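Local structure of PHD finger protein 14 (Danio rerio, 7D86) at residues C64-K68 with N69-P73; T160-R164 with E165-S169; Q187-R191 with F192-W196. The protein binds histone H3, preferably its unmodified form, through a module of zinc fingers, and represses PDGFRA expression, with a role in regulating mesenchymal cell proliferation. All coordinates share one frame; numbering follows the deposited sequence.

Interaction 1 of 3, residues C64-K68 with N69-P73; sequences CDACK and NGVSP. With ZN (zinc ion), chain F.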
ATOM      1  N   CYS A  64      11.641  -7.033  -8.546  1.00 38.79           N
ATOM      2  CA  CYS A  64      11.238  -6.510  -7.253  1.00 34.95           C
ATOM      3  C   CYS A  64      11.937  -7.298  -6.144  1.00 38.10           C
ATOM      4  O   CYS A  64      12.524  -8.364  -6.369  1.00 40.01           O
ATOM      5  CB  CYS A  64       9.718  -6.565  -7.093  1.00 33.14           C
ATOM      6  SG  CYS A  64       9.040  -8.205  -6.733  1.00 38.18           S
ATOM      7  N   ASP A  65      11.878  -6.755  -4.928  1.00 37.45           N
ATOM      8  CA  ASP A  65      12.599  -7.362  -3.816  1.00 38.74           C
ATOM      9  C   ASP A  65      12.106  -8.771  -3.524  1.00 38.58           C
ATOM     10  O   ASP A  65      12.909  -9.647  -3.192  1.00 40.64           O
ATOM     11  CB  ASP A  65      12.473  -6.489  -2.568  1.00 39.06           C
ATOM     12  CG  ASP A  65      13.270  -5.203  -2.674  1.00 44.88           C
ATOM     13  OD1 ASP A  65      13.889  -4.965  -3.734  1.00 49.00           O
ATOM     14  OD2 ASP A  65      13.285  -4.437  -1.691  1.00 44.65           O
ATOM     15  N   ALA A  66      10.801  -9.015  -3.645  1.00 34.69           N
ATOM     16  CA  ALA A  66      10.293 -10.358  -3.388  1.00 33.06           C
ATOM     17  C   ALA A  66      10.842 -11.353  -4.404  1.00 44.83           C
ATOM     18  O   ALA A  66      11.285 -12.449  -4.037  1.00 45.75           O
ATOM     19  CB  ALA A  66       8.764 -10.352  -3.407  1.00 33.90           C
ATOM     20  N   CYS A  67      10.845 -10.981  -5.684  1.00 44.96           N
ATOM     21  CA  CYS A  67      11.362 -11.896  -6.696  1.00 47.95           C
ATOM     22  C   CYS A  67      12.875 -12.062  -6.583  1.00 47.79           C
ATOM     23  O   CYS A  67      13.397 -13.133  -6.903  1.00 44.04           O
ATOM     24  CB  CYS A  67      10.956 -11.413  -8.085  1.00 45.29           C
ATOM     25  SG  CYS A  67       9.166 -11.470  -8.344  1.00 46.38           S
ATOM     26  N   LYS A  68      13.590 -11.033  -6.118  1.00 44.83           N
ATOM     27  CA  LYS A  68      15.017 -11.179  -5.841  1.00 45.84           C
ATOM     28  C   LYS A  68      15.301 -12.245  -4.790  1.00 48.44           C
ATOM     29  O   LYS A  68      16.406 -12.799  -4.766  1.00 52.07           O
ATOM     30  CB  LYS A  68      15.609  -9.855  -5.366  1.00 51.03           C
ATOM     31  CG  LYS A  68      16.091  -8.914  -6.450  1.00 57.38           C
ATOM     32  CD  LYS A  68      16.913  -7.803  -5.802  1.00 62.84           C
ATOM     33  CE  LYS A  68      17.321  -6.728  -6.788  1.00 67.99           C
ATOM     34  NZ  LYS A  68      18.324  -5.815  -6.171  1.00 69.01           N
ATOM     35  N   ASN A  69      14.344 -12.525  -3.908  1.00 45.40           N
ATOM     36  CA  ASN A  69      14.467 -13.591  -2.923  1.00 48.41           C
ATOM     37  C   ASN A  69      13.686 -14.838  -3.310  1.00 48.50           C
ATOM     38  O   ASN A  69      13.571 -15.755  -2.492  1.00 56.89           O
ATOM     39  CB  ASN A  69      14.003 -13.106  -1.545  1.00 53.04           C
ATOM     40  CG  ASN A  69      14.945 -12.086  -0.932  1.00 63.10           C
ATOM     41  OD1 ASN A  69      15.354 -11.127  -1.585  1.00 73.48           O
ATOM     42  ND2 ASN A  69      15.295 -12.294   0.333  1.00 61.25           N
ATOM     43  N   GLY A  70      13.132 -14.884  -4.516  1.00 46.24           N
ATOM     44  CA  GLY A  70      12.373 -16.039  -4.970  1.00 46.21           C
ATOM     45  C   GLY A  70      11.167 -16.398  -4.130  1.00 45.61           C
ATOM     46  O   GLY A  70      10.858 -17.584  -3.969  1.00 47.87           O
ATOM     47  N   VAL A  71      10.461 -15.403  -3.596  1.00 46.61           N
ATOM     48  CA  VAL A  71       9.273 -15.668  -2.797  1.00 43.34           C
ATOM     49  C   VAL A  71       8.083 -14.947  -3.400  1.00 41.76           C
ATOM     50  O   VAL A  71       8.216 -13.877  -4.003  1.00 41.16           O
ATOM     51  CB  VAL A  71       9.454 -15.244  -1.323  1.00 42.79           C
ATOM     52  CG1 VAL A  71      10.331 -16.239  -0.579  1.00 53.24           C
ATOM     53  CG2 VAL A  71      10.053 -13.860  -1.257  1.00 42.53           C
ATOM     54  N   SER A  72       6.911 -15.555  -3.241  1.00 46.17           N
ATOM     55  CA  SER A  72       5.641 -14.854  -3.378  1.00 49.42           C
ATOM     56  C   SER A  72       5.122 -14.636  -1.968  1.00 43.05           C
ATOM     57  O   SER A  72       4.464 -15.518  -1.404  1.00 47.21           O
ATOM     58  CB  SER A  72       4.635 -15.647  -4.215  1.00 56.76           C
ATOM     59  OG  SER A  72       5.034 -15.693  -5.570  1.00 63.45           O
ATOM     60  N   PRO A  73       5.413 -13.500  -1.357  1.00 42.72           N
ATOM     61  CA  PRO A  73       5.203 -13.363   0.083  1.00 45.68           C
ATOM     62  C   PRO A  73       3.752 -13.046   0.412  1.00 40.57           C
ATOM     63  O   PRO A  73       2.944 -12.704  -0.448  1.00 40.59           O
ATOM     64  CB  PRO A  73       6.122 -12.194   0.441  1.00 46.82           C
ATOM     65  CG  PRO A  73       6.048 -11.311  -0.770  1.00 42.81           C
ATOM     66  CD  PRO A  73       5.911 -12.248  -1.959  1.00 42.45           C
TER
HETATM   67 ZN    ZN F 505       8.437  -9.274  -8.863  1.00 47.19          ZN
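Val71 N reaches back to Ala66 O at 3.1 Å in a nearly straight bond (178°), and Gly70 N meets Cys67 O at 3.0 Å. This pair of bonds is the Schellman motif that ends the short helix 65-68. Gly70 is its C-prime residue: its positive phi (59°) is a conformation glycine adopts without the strain a beta carbon would bring. Asn69 N adds weak bonds to Asp65 O and Ala66 O.

Beyond the turn the chain doubles back, and Pro73 brings CD and CG of its ring against the helix, CD lying 3.7 Å from Ala66 CB. The small methyl of Ala66 lets the returning chain come close; CG2 of Val71 lies beside Ala66 O at 3.4 Å. At the other end of the helix, Cys64 is the N-cap. Its SG, turned between the backbone N and the carbonyl carbon (chi1 77°), accepts from Cys67 N at 3.5 Å while binding zinc at 2.5 Å; Cys67 SG binds the same ion at 2.4 Å.

Cys29 and Cys32 complete this zinc site of the first PHD finger. Asp65, Val71 and Pro73 touch Trp93 of strand 93-95, and Pro73 also meets Phe85 of strand 85-87, so the turn packs against the pre-PHD zinc finger.

Interaction 2 of 3, residues T160-R164 with E165-S169; sequences TCAQR and EGLLS. With ZN (zinc ion), chain D.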
ATOM      1  N   THR A 160      -4.748  -2.341   2.137  1.00 26.32           N
ATOM      2  CA  THR A 160      -4.933  -2.776   0.755  1.00 28.60           C
ATOM      3  C   THR A 160      -6.404  -2.929   0.392  1.00 28.62           C
ATOM      4  O   THR A 160      -6.770  -2.764  -0.778  1.00 28.25           O
ATOM      5  CB  THR A 160      -4.184  -4.086   0.507  1.00 29.11           C
ATOM      6  OG1 THR A 160      -4.480  -5.020   1.554  1.00 29.34           O
ATOM      7  CG2 THR A 160      -2.679  -3.829   0.475  1.00 31.51           C
ATOM      8  N   CYS A 161      -7.253  -3.248   1.371  1.00 26.81           N
ATOM      9  CA  CYS A 161      -8.687  -3.262   1.121  1.00 29.69           C
ATOM     10  C   CYS A 161      -9.196  -1.854   0.844  1.00 30.75           C
ATOM     11  O   CYS A 161      -9.993  -1.641  -0.078  1.00 30.40           O
ATOM     12  CB  CYS A 161      -9.422  -3.895   2.306  1.00 31.18           C
ATOM     13  SG  CYS A 161      -9.139  -5.698   2.504  1.00 32.14           S
ATOM     14  N   ALA A 162      -8.720  -0.874   1.618  1.00 25.79           N
ATOM     15  CA  ALA A 162      -9.051   0.516   1.332  1.00 29.08           C
ATOM     16  C   ALA A 162      -8.469   0.949  -0.006  1.00 30.86           C
ATOM     17  O   ALA A 162      -9.107   1.698  -0.756  1.00 29.93           O
ATOM     18  CB  ALA A 162      -8.546   1.420   2.465  1.00 26.31           C
ATOM     19  N   GLN A 163      -7.259   0.482  -0.329  1.00 26.81           N
ATOM     20  CA  GLN A 163      -6.660   0.858  -1.606  1.00 26.79           C
ATOM     21  C   GLN A 163      -7.542   0.407  -2.761  1.00 28.70           C
ATOM     22  O   GLN A 163      -7.744   1.148  -3.732  1.00 31.29           O
ATOM     23  CB  GLN A 163      -5.255   0.252  -1.737  1.00 28.87           C
ATOM     24  CG  GLN A 163      -4.494   0.729  -2.970  1.00 32.40           C
ATOM     25  CD  GLN A 163      -3.193  -0.026  -3.205  1.00 38.91           C
ATOM     26  OE1 GLN A 163      -3.109  -1.233  -2.979  1.00 37.30           O
ATOM     27  NE2 GLN A 163      -2.173   0.690  -3.664  1.00 36.84           N
ATOM     28  N   ARG A 164      -8.084  -0.807  -2.657  1.00 28.68           N
ATOM     29  CA  ARG A 164      -8.921  -1.366  -3.712  1.00 30.50           C
ATOM     30  C   ARG A 164     -10.176  -0.532  -3.915  1.00 31.59           C
ATOM     31  O   ARG A 164     -10.662  -0.389  -5.043  1.00 31.30           O
ATOM     32  CB  ARG A 164      -9.279  -2.812  -3.362  1.00 32.35           C
ATOM     33  CG  ARG A 164     -10.203  -3.508  -4.329  1.00 36.41           C
ATOM     34  CD  ARG A 164     -10.698  -4.836  -3.763  1.00 41.04           C
ATOM     35  NE  ARG A 164     -11.755  -4.621  -2.778  1.00 54.97           N
ATOM     36  CZ  ARG A 164     -11.671  -4.955  -1.494  1.00 63.42           C
ATOM     37  NH1 ARG A 164     -10.581  -5.550  -1.030  1.00 61.76           N
ATOM     38  NH2 ARG A 164     -12.687  -4.707  -0.676  1.00 70.78           N
ATOM     39  N   GLU A 165     -10.713   0.019  -2.839  1.00 29.47           N
ATOM     40  CA  GLU A 165     -11.924   0.830  -2.919  1.00 27.19           C
ATOM     41  C   GLU A 165     -11.641   2.297  -3.238  1.00 30.44           C
ATOM     42  O   GLU A 165     -12.583   3.108  -3.245  1.00 29.16           O
ATOM     43  CB  GLU A 165     -12.704   0.716  -1.605  1.00 31.96           C
ATOM     44  CG  GLU A 165     -13.306  -0.662  -1.361  1.00 36.80           C
ATOM     45  CD  GLU A 165     -14.397  -1.007  -2.364  1.00 50.79           C
ATOM     46  OE1 GLU A 165     -15.002  -0.078  -2.941  1.00 54.11           O
ATOM     47  OE2 GLU A 165     -14.650  -2.210  -2.586  1.00 58.06           O
ATOM     48  N   GLY A 166     -10.384   2.651  -3.502  1.00 27.37           N
ATOM     49  CA  GLY A 166     -10.044   4.010  -3.885  1.00 26.90           C
ATOM     50  C   GLY A 166     -10.009   4.984  -2.723  1.00 24.25           C
ATOM     51  O   GLY A 166     -10.259   6.179  -2.912  1.00 28.56           O
ATOM     52  N   LEU A 167      -9.703   4.506  -1.524  1.00 26.90           N
ATOM     53  CA  LEU A 167      -9.870   5.296  -0.305  1.00 24.10           C
ATOM     54  C   LEU A 167      -8.569   5.881   0.240  1.00 30.51           C
ATOM     55  O   LEU A 167      -8.616   6.682   1.178  1.00 29.38           O
ATOM     56  CB  LEU A 167     -10.534   4.437   0.780  1.00 25.19           C
ATOM     57  CG  LEU A 167     -11.877   3.822   0.375  1.00 29.11           C
ATOM     58  CD1 LEU A 167     -12.437   2.994   1.514  1.00 30.27           C
ATOM     59  CD2 LEU A 167     -12.859   4.922  -0.015  1.00 30.37           C
ATOM     60  N   LEU A 168      -7.415   5.508  -0.308  1.00 27.59           N
ATOM     61  CA  LEU A 168      -6.131   5.988   0.190  1.00 26.27           C
ATOM     62  C   LEU A 168      -5.724   7.239  -0.572  1.00 29.48           C
ATOM     63  O   LEU A 168      -5.797   7.276  -1.804  1.00 29.57           O
ATOM     64  CB  LEU A 168      -5.042   4.922   0.044  1.00 26.72           C
ATOM     65  CG  LEU A 168      -5.293   3.554   0.672  1.00 26.04           C
ATOM     66  CD1 LEU A 168      -4.077   2.653   0.473  1.00 25.74           C
ATOM     67  CD2 LEU A 168      -5.622   3.704   2.163  1.00 25.82           C
ATOM     68  N   SER A 169      -5.298   8.264   0.170  1.00 27.33           N
ATOM     69  CA  SER A 169      -4.868   9.525  -0.410  1.00 29.28           C
ATOM     70  C   SER A 169      -3.497   9.908   0.126  1.00 28.94           C
ATOM     71  O   SER A 169      -3.106   9.525   1.232  1.00 27.70           O
ATOM     72  CB  SER A 169      -5.870  10.661  -0.109  1.00 33.14           C
ATOM     73  OG  SER A 169      -7.172  10.349  -0.570  1.00 34.62           O
TER
HETATM   74 ZN    ZN D 503      -9.671  -6.401   4.643  1.00 34.37          ZN
HETATM   75  O   HOH W   1      -6.831   3.968  -3.032  1.00 25.56           O
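Leu168 folds back against the helix it follows, its two methyls dividing the work: CD1 lies 3.5 Å from Gln163 CB, while CD2 meets Ala162 CB at 3.7 Å. Its CB already points at the helix, and with CG anti to the carbonyl carbon (chi1 -55°) both methyls end on it. Leu167 CB lies beside the same alanine methyl; alanine is small enough here for both leucines to approach. Leu168 also packs on Val97 and Tyr101 of helix 96-101.

Backbone hydrogen bonds close the helix. Leu167 N donates to Ala162 O at 3.0 Å and Gly166 N to Gln163 O, also at 3.0 Å, whereas Glu165 N makes weak bonds to Cys161 O and Ala162 O. A water joins Gln163 O to Leu168 N, donating to the former and accepting from the latter.

Among the charged groups, Arg164 and Glu165 run side by side, with guanidinium and carboxylate planes 84° apart. Glu165 OE2 sits near the guanidinium edge, but 3.7 Å from Arg164 NH2 makes this a long salt bridge. Their stronger partners lie elsewhere: Leu133 O and Glu135 for Arg164, Arg194 for Glu165. Cys161 O lies over the centre of one face of the Arg164 guanidinium. The amide of Gln163 turns away to donate to Cys13 O.

Cys161 SG binds zinc at 2.3 Å, with Cys131, Cys134 and His158 completing the site. The helix thus carries a zinc ligand of the second PHD finger and ends in a Schellman motif, where Gly166 has the positive phi (77°) readily adopted by glycine, before strand 168-170.

Interaction 3 of 3, residues Q187-R191 with F192-W196; sequences QHADR and FDRKW. With ZN (zinc ion), chain B.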
ATOM      1  N   GLN A 187     -18.106   6.641   3.072  1.00 30.86           N
ATOM      2  CA  GLN A 187     -19.055   7.715   3.347  1.00 35.16           C
ATOM      3  C   GLN A 187     -18.385   9.083   3.317  1.00 29.23           C
ATOM      4  O   GLN A 187     -19.032  10.080   2.981  1.00 30.08           O
ATOM      5  CB  GLN A 187     -19.737   7.489   4.693  1.00 42.69           C
ATOM      6  CG  GLN A 187     -20.924   8.403   4.932  1.00 53.30           C
ATOM      7  CD  GLN A 187     -21.571   8.175   6.284  1.00 60.74           C
ATOM      8  OE1 GLN A 187     -21.031   7.468   7.136  1.00 60.72           O
ATOM      9  NE2 GLN A 187     -22.735   8.776   6.486  1.00 67.28           N
ATOM     10  N   HIS A 188     -17.091   9.151   3.622  1.00 26.93           N
ATOM     11  CA  HIS A 188     -16.405  10.425   3.786  1.00 25.73           C
ATOM     12  C   HIS A 188     -15.402  10.733   2.685  1.00 26.66           C
ATOM     13  O   HIS A 188     -14.751  11.781   2.736  1.00 28.58           O
ATOM     14  CB  HIS A 188     -15.714  10.452   5.154  1.00 26.11           C
ATOM     15  CG  HIS A 188     -16.677  10.395   6.303  1.00 32.26           C
ATOM     16  ND1 HIS A 188     -16.516   9.539   7.371  1.00 34.10           N
ATOM     17  CD2 HIS A 188     -17.818  11.086   6.544  1.00 36.34           C
ATOM     18  CE1 HIS A 188     -17.514   9.703   8.220  1.00 33.20           C
ATOM     19  NE2 HIS A 188     -18.316  10.640   7.745  1.00 34.83           N
ATOM     20  N   ALA A 189     -15.265   9.863   1.692  1.00 29.10           N
ATOM     21  CA  ALA A 189     -14.225  10.018   0.688  1.00 34.00           C
ATOM     22  C   ALA A 189     -14.613  11.055  -0.364  1.00 33.42           C
ATOM     23  O   ALA A 189     -15.786  11.338  -0.595  1.00 31.54           O
ATOM     24  CB  ALA A 189     -13.946   8.688  -0.002  1.00 32.72           C
ATOM     25  N   ASP A 190     -13.591  11.616  -1.005  1.00 29.72           N
ATOM     26  CA  ASP A 190     -13.779  12.412  -2.207  1.00 29.13           C
ATOM     27  C   ASP A 190     -14.243  11.496  -3.334  1.00 32.00           C
ATOM     28  O   ASP A 190     -13.514  10.579  -3.728  1.00 28.45           O
ATOM     29  CB  ASP A 190     -12.466  13.102  -2.571  1.00 33.62           C
ATOM     30  CG  ASP A 190     -12.605  14.075  -3.724  1.00 40.80           C
ATOM     31  OD1 ASP A 190     -12.938  13.640  -4.845  1.00 47.84           O
ATOM     32  OD2 ASP A 190     -12.377  15.282  -3.503  1.00 46.95           O
ATOM     33  N   ARG A 191     -15.447  11.739  -3.858  1.00 29.42           N
ATOM     34  CA  ARG A 191     -16.009  10.806  -4.839  1.00 32.14           C
ATOM     35  C   ARG A 191     -15.189  10.778  -6.126  1.00 31.69           C
ATOM     36  O   ARG A 191     -15.010   9.711  -6.736  1.00 30.51           O
ATOM     37  CB  ARG A 191     -17.464  11.158  -5.148  1.00 29.67           C
ATOM     38  CG  ARG A 191     -18.232  10.015  -5.813  1.00 31.47           C
ATOM     39  CD  ARG A 191     -19.671  10.407  -6.177  1.00 30.51           C
ATOM     40  NE  ARG A 191     -20.367  10.992  -5.032  1.00 35.18           N
ATOM     41  CZ  ARG A 191     -21.108  10.301  -4.170  1.00 32.80           C
ATOM     42  NH1 ARG A 191     -21.252   8.994  -4.321  1.00 31.67           N
ATOM     43  NH2 ARG A 191     -21.706  10.918  -3.158  1.00 32.26           N
ATOM     44  N   PHE A 192     -14.699  11.938  -6.567  1.00 26.65           N
ATOM     45  CA  PHE A 192     -13.863  11.981  -7.764  1.00 29.44           C
ATOM     46  C   PHE A 192     -12.597  11.157  -7.575  1.00 34.87           C
ATOM     47  O   PHE A 192     -12.213  10.355  -8.442  1.00 34.36           O
ATOM     48  CB  PHE A 192     -13.500  13.427  -8.099  1.00 31.10           C
ATOM     49  CG  PHE A 192     -12.551  13.546  -9.256  1.00 38.69           C
ATOM     50  CD1 PHE A 192     -13.024  13.519 -10.556  1.00 43.64           C
ATOM     51  CD2 PHE A 192     -11.187  13.679  -9.047  1.00 38.40           C
ATOM     52  CE1 PHE A 192     -12.154  13.629 -11.624  1.00 45.20           C
ATOM     53  CE2 PHE A 192     -10.315  13.786 -10.115  1.00 37.92           C
ATOM     54  CZ  PHE A 192     -10.796  13.762 -11.396  1.00 41.65           C
ATOM     55  N   ASP A 193     -11.929  11.352  -6.435  1.00 30.50           N
ATOM     56  CA  ASP A 193     -10.691  10.635  -6.158  1.00 31.59           C
ATOM     57  C   ASP A 193     -10.922   9.135  -6.081  1.00 30.30           C
ATOM     58  O   ASP A 193     -10.137   8.356  -6.630  1.00 31.08           O
ATOM     59  CB  ASP A 193     -10.067  11.156  -4.862  1.00 34.42           C
ATOM     60  CG  ASP A 193      -9.325  12.454  -5.065  1.00 45.23           C
ATOM     61  OD1 ASP A 193      -9.120  12.841  -6.241  1.00 52.43           O
ATOM     62  OD2 ASP A 193      -8.945  13.086  -4.055  1.00 47.77           O
ATOM     63  N   ARG A 194     -11.998   8.709  -5.410  1.00 30.27           N
ATOM     64  CA  ARG A 194     -12.336   7.285  -5.385  1.00 30.36           C
ATOM     65  C   ARG A 194     -12.475   6.719  -6.786  1.00 31.91           C
ATOM     66  O   ARG A 194     -12.014   5.606  -7.066  1.00 32.45           O
ATOM     67  CB  ARG A 194     -13.653   7.046  -4.649  1.00 31.67           C
ATOM     68  CG  ARG A 194     -13.566   6.853  -3.178  1.00 40.47           C
ATOM     69  CD  ARG A 194     -14.876   6.254  -2.711  1.00 40.21           C
ATOM     70  NE  ARG A 194     -14.874   4.809  -2.890  1.00 36.78           N
ATOM     71  CZ  ARG A 194     -15.965   4.057  -2.951  1.00 33.72           C
ATOM     72  NH1 ARG A 194     -15.851   2.749  -3.100  1.00 37.38           N
ATOM     73  NH2 ARG A 194     -17.170   4.613  -2.883  1.00 34.75           N
ATOM     74  N   LYS A 195     -13.138   7.462  -7.670  1.00 30.23           N
ATOM     75  CA  LYS A 195     -13.489   6.920  -8.976  1.00 35.57           C
ATOM     76  C   LYS A 195     -12.242   6.575  -9.790  1.00 32.50           C
ATOM     77  O   LYS A 195     -12.116   5.464 -10.316  1.00 32.13           O
ATOM     78  CB  LYS A 195     -14.390   7.910  -9.714  1.00 40.78           C
ATOM     79  CG  LYS A 195     -15.868   7.593  -9.533  1.00 49.65           C
ATOM     80  CD  LYS A 195     -16.757   8.466 -10.403  1.00 51.37           C
ATOM     81  CE  LYS A 195     -16.875   9.858  -9.826  1.00 48.91           C
ATOM     82  NZ  LYS A 195     -18.235  10.453 -10.035  1.00 46.20           N
ATOM     83  N   TRP A 196     -11.299   7.510  -9.908  1.00 32.00           N
ATOM     84  CA  TRP A 196     -10.141   7.194 -10.743  1.00 36.11           C
ATOM     85  C   TRP A 196      -9.177   6.251 -10.031  1.00 35.01           C
ATOM     86  O   TRP A 196      -8.477   5.474 -10.693  1.00 30.80           O
ATOM     87  CB  TRP A 196      -9.430   8.467 -11.220  1.00 31.81           C
ATOM     88  CG  TRP A 196      -8.734   9.285 -10.163  1.00 33.53           C
ATOM     89  CD1 TRP A 196      -9.196  10.421  -9.571  1.00 34.71           C
ATOM     90  CD2 TRP A 196      -7.433   9.042  -9.608  1.00 36.76           C
ATOM     91  NE1 TRP A 196      -8.266  10.899  -8.675  1.00 35.92           N
ATOM     92  CE2 TRP A 196      -7.177  10.068  -8.678  1.00 38.31           C
ATOM     93  CE3 TRP A 196      -6.462   8.056  -9.807  1.00 36.04           C
ATOM     94  CZ2 TRP A 196      -5.995  10.133  -7.945  1.00 44.12           C
ATOM     95  CZ3 TRP A 196      -5.292   8.121  -9.085  1.00 39.65           C
ATOM     96  CH2 TRP A 196      -5.068   9.151  -8.158  1.00 44.80           C
TER
HETATM   97 ZN    ZN B 501     -15.377   7.861   7.771  1.00 32.86          ZN
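Arg194 N donates to Asp190 O at 2.9 Å and Lys195 N to Arg191 O at 3.1 Å, the i to i+4 bonds that open helix 191-204. Asp190 is its N-cap: OD1 accepts from Asp193 N at 3.0 Å, on the anti side of the carboxylate and 34° out of its plane. With CG anti to the backbone N (chi1 -174°), the short acid reaches over the first turn, where its negative charge would also suit the helix dipole.

Asp193 lays its carboxylate over that of Asp190, the planes 25° apart, with Asp190 OD1 and Asp193 OD2 4.1 Å from each other. These like charges probably repel, but Asp193 OD1 takes a hydrogen bond from Trp196 NE1 at 3.2 Å. With an alanine in place of Asp193 that acceptor is gone, which would probably leave the indole N-H without its mate and the Trp196 ring freer to turn.

On another side of the turn, Ala189 CB packs against the aliphatic part of Arg194, 3.7 Å from its CG; a methyl suits this place beside a long chain whose guanidinium goes on to a salt bridge with Glu165. Lys195 curls its methylenes over Arg191 O.

Two residues before the cap, His188 ND1 binds zinc at 2.1 Å with Cys148, Cys153 and Cys185. An N-capped helix thus begins three residues after His188, the last zinc ligand of the second PHD finger.

The three interactions follow one another along the chain, each joining consecutive residues at a helix end beside a zinc ligand. Interaction 1, at the end of the first PHD finger, lies across the chain's centre from the other two, its centre about 24 Å from that of interaction 2 and about 33 Å from that of interaction 3. Interaction 2 lies in the second PHD finger, and interaction 3 leads from its last zinc ligand into helix 191-204; the two touch, their centres about 10 Å apart. There Glu165 OE1 pairs with Arg194 NH1 at 3.0 Å, and Leu167 packs on Ala189 and Arg194. Both PHD fingers belong to the region required for binding histone H3.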